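Local coordinates for protein hypoxanthine-guanine phosphoribosyltransferase (HGPRT) (Schistosoma mansoni, PDB 5IPF) that probably salvages purines by transferring the phosphoribosyl group of PRPP to hypoxanthine or guanine, giving IMP or GMP, at residues A[71-76]-A[108-113]; A[187-192]-A[204-209]. All blocks are in the same frame, centred on the assembly; numbering follows the deposited sequence.

Interaction 1 (A[71-76]-A[108-113]); sequences MSMNIV and ERTVRA
Val76 meets Thr110 and Val111 where helix 61-81 packs against the C-terminal end of helix 97-112, a helix-helix contact within the phosphoribosyltransferase domain. The two short segments cross at -61°, their axes 9.2 Å apart at closest approach, and no hydrogen bond joins them. The apolar part centres on Val76, which points toward the other helix. Val76 CG2 touches two methyl groups, 3.6 Å from Thr110 CG2 and likewise close to Val111 CG2, while Val76 CG1 reaches Val111 CG2 at 3.9 Å. Ser72, one turn earlier, brings its CB to the same Thr110 methyl, and Leu107 extends this apolar seam along helix 97-112. Ser72 OG turns elsewhere: it lies beside its own backbone N and bonds back to Leu68 O, one turn down the same helix. Other subunits close in nearby, Met73 packing on Ala113 of the third subunit and Glu108 forming a salt bridge with Lys98 of the second. Thr110 OG1, in a weak hydrogen bond with Arg114, stands anti to the backbone N (chi1 -176°), which sets CG2 between N and the carbonyl carbon, facing Val76, and brings Thr110 OG1 to 3.8 Å from Met73 CG.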
loop_
_atom_site.group_PDB
_atom_site.type_symbol
_atom_site.label_atom_id
_atom_site.label_comp_id
_atom_site.label_asym_id
_atom_site.label_seq_id
_atom_site.Cartn_x
_atom_site.Cartn_y
_atom_site.Cartn_z
ATOM N N MET A 71 -11.102 9.708 -7.291
ATOM C CA MET A 71 -12.432 9.181 -7.584
ATOM C C MET A 71 -13.224 8.950 -6.303
ATOM O O MET A 71 -14.398 9.329 -6.207
ATOM C CB MET A 71 -12.327 7.888 -8.390
ATOM C CG MET A 71 -12.021 8.092 -9.861
ATOM S SD MET A 71 -12.343 6.596 -10.812
ATOM C CE MET A 71 -14.075 6.329 -10.439
ATOM N N SER A 72 -12.592 8.328 -5.303
ATOM C CA SER A 72 -13.261 8.105 -4.024
ATOM C C SER A 72 -13.731 9.416 -3.415
ATOM O O SER A 72 -14.856 9.505 -2.906
ATOM C CB SER A 72 -12.326 7.375 -3.059
ATOM O OG SER A 72 -12.007 6.079 -3.533
ATOM N N MET A 73 -12.890 10.452 -3.466
ATOM C CA MET A 73 -13.301 11.749 -2.934
ATOM C C MET A 73 -14.528 12.287 -3.667
ATOM O O MET A 73 -15.507 12.710 -3.035
ATOM C CB MET A 73 -12.137 12.736 -3.010
ATOM C CG MET A 73 -10.941 12.309 -2.177
ATOM S SD MET A 73 -9.554 13.453 -2.247
ATOM C CE MET A 73 -8.449 12.693 -1.058
ATOM N N ASN A 74 -14.500 12.254 -5.005
ATOM C CA ASN A 74 -15.622 12.763 -5.794
ATOM C C ASN A 74 -16.918 12.025 -5.466
ATOM O O ASN A 74 -17.967 12.647 -5.250
ATOM C CB ASN A 74 -15.307 12.647 -7.286
ATOM C CG ASN A 74 -14.143 13.519 -7.707
ATOM O OD1 ASN A 74 -13.897 14.551 -7.048
ATOM N ND2 ASN A 74 -13.477 13.174 -8.704
ATOM N N ILE A 75 -16.866 10.693 -5.435
ATOM C CA ILE A 75 -18.064 9.910 -5.140
ATOM C C ILE A 75 -18.583 10.237 -3.743
ATOM O O ILE A 75 -19.789 10.441 -3.537
ATOM C CB ILE A 75 -17.770 8.408 -5.299
ATOM C CG1 ILE A 75 -17.316 8.101 -6.727
ATOM C CG2 ILE A 75 -18.992 7.584 -4.949
ATOM C CD1 ILE A 75 -16.881 6.664 -6.928
ATOM N N VAL A 76 -17.676 10.314 -2.766
ATOM C CA VAL A 76 -18.100 10.527 -1.385
ATOM C C VAL A 76 -18.790 11.876 -1.237
ATOM O O VAL A 76 -19.905 11.962 -0.709
ATOM C CB VAL A 76 -16.909 10.389 -0.421
ATOM C CG1 VAL A 76 -17.255 10.997 0.931
ATOM C CG2 VAL A 76 -16.550 8.930 -0.253
ATOM N N GLU A 108 -13.567 3.883 1.962
ATOM C CA GLU A 108 -13.489 3.772 3.413
ATOM C C GLU A 108 -12.387 4.655 3.985
ATOM O O GLU A 108 -12.536 5.191 5.091
ATOM C CB GLU A 108 -13.270 2.315 3.815
ATOM C CG GLU A 108 -14.375 1.376 3.358
ATOM C CD GLU A 108 -14.080 -0.075 3.681
ATOM O OE1 GLU A 108 -12.980 -0.362 4.199
ATOM O OE2 GLU A 108 -14.951 -0.932 3.415
ATOM N N ARG A 109 -11.286 4.833 3.250
ATOM C CA ARG A 109 -10.215 5.695 3.747
ATOM C C ARG A 109 -10.650 7.157 3.778
ATOM O O ARG A 109 -10.487 7.840 4.795
ATOM C CB ARG A 109 -8.954 5.529 2.900
ATOM C CG ARG A 109 -7.869 6.549 3.230
ATOM C CD ARG A 109 -6.538 6.208 2.584
ATOM N NE ARG A 109 -5.961 4.982 3.128
ATOM C CZ ARG A 109 -5.971 3.809 2.503
ATOM N NH1 ARG A 109 -6.524 3.700 1.300
ATOM N NH2 ARG A 109 -5.424 2.747 3.077
ATOM N N THR A 110 -11.206 7.657 2.671
ATOM C CA THR A 110 -11.578 9.067 2.620
ATOM C C THR A 110 -12.759 9.373 3.536
ATOM O O THR A 110 -12.866 10.493 4.048
ATOM C CB THR A 110 -11.885 9.490 1.180
ATOM O OG1 THR A 110 -12.168 10.895 1.140
ATOM C CG2 THR A 110 -13.078 8.731 0.627
ATOM N N VAL A 111 -13.646 8.401 3.760
ATOM C CA VAL A 111 -14.730 8.605 4.716
ATOM C C VAL A 111 -14.193 8.533 6.138
ATOM O O VAL A 111 -14.692 9.220 7.040
ATOM C CB VAL A 111 -15.855 7.583 4.464
ATOM C CG1 VAL A 111 -16.815 7.515 5.638
ATOM C CG2 VAL A 111 -16.605 7.943 3.200
ATOM N N ARG A 112 -13.152 7.729 6.355
ATOM C CA ARG A 112 -12.552 7.620 7.679
ATOM C C ARG A 112 -11.830 8.904 8.070
ATOM O O ARG A 112 -11.839 9.292 9.243
ATOM C CB ARG A 112 -11.591 6.435 7.703
ATOM C CG ARG A 112 -11.726 5.524 8.903
ATOM C CD ARG A 112 -11.076 4.191 8.598
ATOM N NE ARG A 112 -9.832 4.367 7.854
ATOM C CZ ARG A 112 -9.433 3.570 6.868
ATOM N NH1 ARG A 112 -10.186 2.544 6.495
ATOM N NH2 ARG A 112 -8.286 3.805 6.244
ATOM N N ALA A 113 -11.205 9.576 7.105
ATOM C CA ALA A 113 -10.422 10.774 7.382
ATOM C C ALA A 113 -11.262 12.042 7.452
ATOM O O ALA A 113 -10.697 13.126 7.646
ATOM C CB ALA A 113 -9.331 10.943 6.322
#

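Interaction 2 (A[187-192]-A[204-209]). With IMP (inosinic acid), chain E.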
loop_
_atom_site.group_PDB
_atom_site.type_symbol
_atom_site.label_atom_id
_atom_site.label_comp_id
_atom_site.label_asym_id
_atom_site.label_seq_id
_atom_site.Cartn_x
_atom_site.Cartn_y
_atom_site.Cartn_z
ATOM N N SER A 187 -17.238 3.536 -13.876
ATOM C CA SER A 187 -16.484 2.699 -14.797
ATOM C C SER A 187 -15.018 3.099 -14.746
ATOM O O SER A 187 -14.689 4.283 -14.879
ATOM C CB SER A 187 -17.013 2.824 -16.229
ATOM O OG SER A 187 -16.237 2.052 -17.130
ATOM N N LEU A 188 -14.144 2.109 -14.554
ATOM C CA LEU A 188 -12.716 2.391 -14.460
ATOM C C LEU A 188 -12.172 2.915 -15.782
ATOM O O LEU A 188 -11.428 3.902 -15.813
ATOM C CB LEU A 188 -11.959 1.136 -14.027
ATOM C CG LEU A 188 -10.435 1.273 -14.014
ATOM C CD1 LEU A 188 -9.999 2.335 -13.016
ATOM C CD2 LEU A 188 -9.774 -0.062 -13.714
ATOM N N LEU A 189 -12.534 2.268 -16.887
ATOM C CA LEU A 189 -12.054 2.644 -18.206
ATOM C C LEU A 189 -13.225 2.928 -19.137
ATOM O O LEU A 189 -14.320 2.381 -18.975
ATOM C CB LEU A 189 -11.173 1.547 -18.816
ATOM C CG LEU A 189 -9.950 1.098 -18.016
ATOM C CD1 LEU A 189 -9.123 0.120 -18.831
ATOM C CD2 LEU A 189 -9.115 2.294 -17.593
ATOM N N VAL A 190 -12.977 3.793 -20.119
ATOM C CA VAL A 190 -13.938 4.107 -21.170
ATOM C C VAL A 190 -13.189 4.141 -22.494
ATOM O O VAL A 190 -12.162 4.817 -22.612
ATOM C CB VAL A 190 -14.659 5.447 -20.918
ATOM C CG1 VAL A 190 -15.230 5.997 -22.214
ATOM C CG2 VAL A 190 -15.762 5.265 -19.892
ATOM N N LYS A 191 -13.693 3.407 -23.481
ATOM C CA LYS A 191 -13.054 3.354 -24.788
ATOM C C LYS A 191 -13.482 4.541 -25.641
ATOM O O LYS A 191 -14.667 4.882 -25.702
ATOM C CB LYS A 191 -13.399 2.048 -25.502
ATOM C CG LYS A 191 -12.375 0.946 -25.313
ATOM C CD LYS A 191 -12.762 -0.290 -26.105
ATOM C CE LYS A 191 -11.671 -1.345 -26.065
ATOM N NZ LYS A 191 -12.065 -2.580 -26.799
ATOM N N ARG A 192 -12.510 5.168 -26.298
ATOM C CA ARG A 192 -12.789 6.246 -27.237
ATOM C C ARG A 192 -13.261 5.646 -28.557
ATOM O O ARG A 192 -12.499 4.950 -29.238
ATOM C CB ARG A 192 -11.544 7.103 -27.442
ATOM C CG ARG A 192 -11.814 8.582 -27.643
ATOM C CD ARG A 192 -10.499 9.328 -27.714
ATOM N NE ARG A 192 -9.535 8.746 -26.786
ATOM C CZ ARG A 192 -8.225 8.950 -26.840
ATOM N NH1 ARG A 192 -7.707 9.725 -27.782
ATOM N NH2 ARG A 192 -7.432 8.371 -25.953
ATOM N N VAL A 204 -15.735 8.253 -14.163
ATOM C CA VAL A 204 -14.819 7.568 -15.064
ATOM C C VAL A 204 -13.401 7.736 -14.539
ATOM O O VAL A 204 -13.013 8.827 -14.106
ATOM C CB VAL A 204 -14.929 8.103 -16.507
ATOM C CG1 VAL A 204 -14.024 7.313 -17.437
ATOM C CG2 VAL A 204 -16.371 8.049 -16.989
ATOM N N GLY A 205 -12.631 6.652 -14.575
ATOM C CA GLY A 205 -11.234 6.712 -14.201
ATOM C C GLY A 205 -10.364 7.212 -15.335
ATOM O O GLY A 205 -9.748 8.277 -15.234
ATOM N N PHE A 206 -10.316 6.456 -16.429
ATOM C CA PHE A 206 -9.475 6.786 -17.568
ATOM C C PHE A 206 -10.264 6.628 -18.858
ATOM O O PHE A 206 -11.170 5.795 -18.953
ATOM C CB PHE A 206 -8.222 5.894 -17.623
ATOM C CG PHE A 206 -7.422 5.887 -16.354
ATOM C CD1 PHE A 206 -7.727 5.004 -15.331
ATOM C CD2 PHE A 206 -6.360 6.759 -16.186
ATOM C CE1 PHE A 206 -6.992 4.995 -14.162
ATOM C CE2 PHE A 206 -5.621 6.756 -15.020
ATOM C CZ PHE A 206 -5.936 5.871 -14.008
ATOM N N GLU A 207 -9.908 7.440 -19.851
ATOM C CA GLU A 207 -10.422 7.312 -21.211
ATOM C C GLU A 207 -9.282 6.794 -22.081
ATOM O O GLU A 207 -8.287 7.496 -22.292
ATOM C CB GLU A 207 -10.961 8.644 -21.726
ATOM C CG GLU A 207 -11.402 8.606 -23.178
ATOM C CD GLU A 207 -11.941 9.938 -23.657
ATOM O OE1 GLU A 207 -12.888 10.460 -23.029
ATOM O OE2 GLU A 207 -11.413 10.467 -24.657
ATOM N N VAL A 208 -9.425 5.568 -22.577
ATOM C CA VAL A 208 -8.338 4.873 -23.261
ATOM C C VAL A 208 -8.600 4.820 -24.764
ATOM O O VAL A 208 -9.759 4.913 -25.193
ATOM C CB VAL A 208 -8.149 3.459 -22.687
ATOM C CG1 VAL A 208 -7.741 3.534 -21.223
ATOM C CG2 VAL A 208 -9.423 2.644 -22.854
ATOM N N PRO A 209 -7.567 4.682 -25.595
ATOM C CA PRO A 209 -7.790 4.536 -27.038
ATOM C C PRO A 209 -8.546 3.255 -27.357
ATOM O O PRO A 209 -8.745 2.383 -26.508
ATOM C CB PRO A 209 -6.371 4.507 -27.616
ATOM C CG PRO A 209 -5.531 5.182 -26.586
ATOM C CD PRO A 209 -6.138 4.812 -25.270
HETATM P P IMP E . -20.032 -2.829 -24.063
HETATM O O1P IMP E . -20.073 -1.519 -23.312
HETATM O O2P IMP E . -19.198 -2.914 -25.319
HETATM O O3P IMP E . -21.452 -3.185 -24.433
HETATM O "O5'" IMP E . -19.463 -3.941 -23.071
HETATM C "C5'" IMP E . -18.430 -4.825 -23.496
HETATM C "C4'" IMP E . -18.219 -5.981 -22.546
HETATM O "O4'" IMP E . -16.937 -6.584 -22.825
HETATM C "C3'" IMP E . -18.194 -5.644 -21.066
HETATM O "O3'" IMP E . -18.553 -6.799 -20.309
HETATM C "C2'" IMP E . -16.723 -5.310 -20.819
HETATM O "O2'" IMP E . -16.277 -5.589 -19.509
HETATM C "C1'" IMP E . -15.983 -6.168 -21.860
HETATM N N9 IMP E . -14.927 -5.435 -22.566
HETATM C C8 IMP E . -15.128 -4.415 -23.460
HETATM N N7 IMP E . -13.931 -3.982 -23.906
HETATM C C5 IMP E . -12.961 -4.712 -23.314
HETATM C C6 IMP E . -11.577 -4.678 -23.420
HETATM O O6 IMP E . -11.035 -3.905 -24.210
HETATM N N1 IMP E . -10.817 -5.562 -22.680
HETATM C C2 IMP E . -11.438 -6.468 -21.845
HETATM N N3 IMP E . -12.815 -6.496 -21.745
HETATM C C4 IMP E . -13.570 -5.631 -22.468
#
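Leu189 and Phe206 form the apolar centre, neighbours on one face of two parallel strands. Leu189 CD2 lies 3.7 Å from Phe206 CB and nearly as close to CD1, reaching the ring obliquely at its root; CG beside the backbone N (chi1 -57°) swings the leucine branch toward the neighbouring strand. The same methyl touches Val208 CG1 more loosely, and Ile59 covers all three side chains. Leu188, at the corner of its strand, runs alongside the ring in the same direction, its CD1 4.2 Å from Phe206 CE1. On the other face Val190 crosses Val204 at about a right angle, Val190 CG2 to Val204 CG1 at 3.6 Å.

Between the two faces runs a ladder of backbone bonds. Gly205 N gives to Ser187 O and Phe206 N to Leu188 O; then Val190 N binds Phe206 O, Val208 N binds Val190 O at 2.8 Å, and Arg192 N closes the series on Val208 O. Both chains turn a corner together, at Leu188 and Gly205, and Ser187 OG spans the bend to Leu189 O at 2.7 Å.

At the polar edge Arg192 crosses Glu207. Arg192 NE is 3.3 Å from Glu207 OE2, but the oxygen lies well out of the guanidinium plane, making this a salt bridge of charges alone, with the two planes 48° apart. Arg192 NH2 also approaches the Pro209 ring. Lys191, extended beyond CG, sends NZ to O6 of the inosinic acid base in a weak hydrogen bond of 3.1 Å. These are parallel strands that continue past a corner from the central sheet of a type I phosphoribosyltransferase fold, with a lysine that contacts the 6-oxo group of the purine and probably helps to recognise it.

Both contacts are buried, but they belong to different layers of the domain. Interaction 1 joins two helices by a small set of methyl groups, without a cross-segment hydrogen bond, near the places where other subunits pack. Interaction 2 lies nearer the chain centre and joins two parallel strands by backbone bonds where they bend away from the central sheet, buries over three times as much surface, and is touched by no other protein chain. It also carries a charged pair and a ligand contact. The centres of interactions 1 and 2 are about 21 Å apart. Helix 61-81 nevertheless bridges them: Met71, on the sheet-facing side of 71-76, brings Met71 SD to 3.6 Å from Gly205 CA, and Arg67 of that helix bonds Gly205 O.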